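Local coordinates for S-M checkpoint control protein RAD4 (PDB 4BMD) that acts as a BRCT-repeat adaptor in DNA replication and in the checkpoint coupling S phase to mitosis, its third and fourth BRCT domains forming this chain, at residues Trp180-Ile183 / Phe188-Gln191. Numbering follows the deposited sequence.
Sequences WNII and FIDQ
The extended segment Phe-188 to Ile-189 runs back past the helical turn carrying Asn-181 and Ile-182, with the CA atoms of Ile-182 and Phe-188 only 5.3 Å apart and no hydrogen bond joining the two segments. The side-chain contacts are apolar, and Ile-182 gives the largest single share, 83 of the 195 Å² buried. Its CG1 branch extends fully, CD1 anti to CA (chi2 -177°), which carries CD1 to 3.6 Å from the backbone N of Ile-189 and to 3.7 Å from CD1 of the Phe-188 ring. The ring is met obliquely, and the two side chains lie alongside each other, pointing the same way. The CG2 methyl of Ile-182 adds a looser touch, 4.0 Å from CA of Phe-188. The CB of Ile-189 points at the helix, and its side chain crosses that of Ile-182, CG1 to CG1 at 3.8 Å. Likewise extended (chi2 173°), it brings CD1 to CB of Asn-181, also 3.8 Å away, so it spans two consecutive helical residues. An alanine in place of Ile-182 would probably leave both the Phe-188 ring and CG1 of Ile-189 without their apolar partner, and the ring less restrained on that side. Trp-178 NE1 donates a hydrogen bond to Ile-189 O, a second tie between helix and loop, while Phe-107 packs edge-to-face with Phe-188 and Tyr-106 also meets its ring. The contact thus joins the start of the loop after helix 177-185 to that helix, and Phe-188 also to helix 104-107, which precedes strand 111-115 in the parallel sheet of the BRCT 4 domain.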
loop_
_atom_site.group_PDB
_atom_site.type_symbol
_atom_site.label_atom_id
_atom_site.label_comp_id
_atom_site.label_asym_id
_atom_site.label_seq_id
_atom_site.Cartn_x
_atom_site.Cartn_y
_atom_site.Cartn_z
ATOM N N TRP A 180 -7.976 -3.464 -4.177
ATOM C CA TRP A 180 -7.081 -4.573 -3.863
ATOM C C TRP A 180 -6.954 -5.516 -5.056
ATOM O O TRP A 180 -5.877 -6.048 -5.323
ATOM C CB TRP A 180 -7.551 -5.352 -2.629
ATOM C CG TRP A 180 -7.632 -4.558 -1.349
ATOM C CD1 TRP A 180 -8.655 -4.580 -0.443
ATOM C CD2 TRP A 180 -6.659 -3.638 -0.827
ATOM N NE1 TRP A 180 -8.380 -3.738 0.606
ATOM C CE2 TRP A 180 -7.163 -3.146 0.394
ATOM C CE3 TRP A 180 -5.413 -3.183 -1.272
ATOM C CZ2 TRP A 180 -6.466 -2.221 1.171
ATOM C CZ3 TRP A 180 -4.724 -2.264 -0.500
ATOM C CH2 TRP A 180 -5.252 -1.794 0.709
ATOM N N ASN A 181 -8.057 -5.715 -5.770
ATOM C CA ASN A 181 -8.055 -6.556 -6.962
ATOM C C ASN A 181 -7.166 -5.983 -8.060
ATOM O O ASN A 181 -6.482 -6.723 -8.763
ATOM C CB ASN A 181 -9.475 -6.759 -7.492
ATOM C CG ASN A 181 -10.335 -7.580 -6.552
ATOM O OD1 ASN A 181 -9.829 -8.397 -5.782
ATOM N ND2 ASN A 181 -11.645 -7.365 -6.609
ATOM N N ILE A 182 -7.181 -4.662 -8.201
ATOM C CA ILE A 182 -6.330 -3.987 -9.176
ATOM C C ILE A 182 -4.859 -4.116 -8.786
ATOM O O ILE A 182 -4.011 -4.433 -9.621
ATOM C CB ILE A 182 -6.705 -2.498 -9.314
ATOM C CG1 ILE A 182 -8.114 -2.360 -9.897
ATOM C CG2 ILE A 182 -5.694 -1.763 -10.186
ATOM C CD1 ILE A 182 -8.538 -0.929 -10.137
ATOM N N ILE A 183 -4.569 -3.876 -7.511
ATOM C CA ILE A 183 -3.210 -3.978 -6.989
ATOM C C ILE A 183 -2.648 -5.386 -7.151
ATOM O O ILE A 183 -1.532 -5.567 -7.640
ATOM C CB ILE A 183 -3.157 -3.589 -5.497
ATOM C CG1 ILE A 183 -3.482 -2.107 -5.317
ATOM C CG2 ILE A 183 -1.791 -3.897 -4.911
ATOM C CD1 ILE A 183 -2.490 -1.190 -5.979
ATOM N N PHE A 188 -5.994 -2.697 -14.329
ATOM C CA PHE A 188 -7.075 -1.799 -13.942
ATOM C C PHE A 188 -8.444 -2.401 -14.251
ATOM O O PHE A 188 -8.590 -3.199 -15.176
ATOM C CB PHE A 188 -6.916 -0.450 -14.646
ATOM C CG PHE A 188 -7.801 0.631 -14.096
ATOM C CD1 PHE A 188 -7.475 1.278 -12.914
ATOM C CD2 PHE A 188 -8.953 1.011 -14.765
ATOM C CE1 PHE A 188 -8.284 2.278 -12.405
ATOM C CE2 PHE A 188 -9.767 2.010 -14.263
ATOM C CZ PHE A 188 -9.432 2.644 -13.081
ATOM N N ILE A 189 -9.443 -2.015 -13.463
ATOM C CA ILE A 189 -10.800 -2.520 -13.633
ATOM C C ILE A 189 -11.779 -1.373 -13.877
ATOM O O ILE A 189 -12.049 -0.576 -12.979
ATOM C CB ILE A 189 -11.247 -3.333 -12.402
ATOM C CG1 ILE A 189 -10.267 -4.478 -12.140
ATOM C CG2 ILE A 189 -12.658 -3.865 -12.591
ATOM C CD1 ILE A 189 -10.536 -5.228 -10.856
ATOM N N ASP A 190 -12.308 -1.300 -15.095
ATOM C CA ASP A 190 -13.196 -0.208 -15.492
ATOM C C ASP A 190 -14.573 -0.285 -14.838
ATOM O O ASP A 190 -15.185 0.742 -14.549
ATOM C CB ASP A 190 -13.351 -0.172 -17.015
ATOM C CG ASP A 190 -12.049 0.129 -17.724
ATOM O OD1 ASP A 190 -11.197 0.822 -17.130
ATOM O OD2 ASP A 190 -11.878 -0.325 -18.875
ATOM N N GLN A 191 -15.061 -1.501 -14.615
ATOM C CA GLN A 191 -16.381 -1.691 -14.021
ATOM C C GLN A 191 -16.303 -1.819 -12.505
ATOM O O GLN A 191 -15.742 -2.782 -11.985
ATOM C CB GLN A 191 -17.073 -2.920 -14.614
ATOM C CG GLN A 191 -17.534 -2.749 -16.054
ATOM C CD GLN A 191 -16.411 -2.909 -17.059
ATOM O OE1 GLN A 191 -15.294 -3.288 -16.704
ATOM N NE2 GLN A 191 -16.703 -2.622 -18.322
#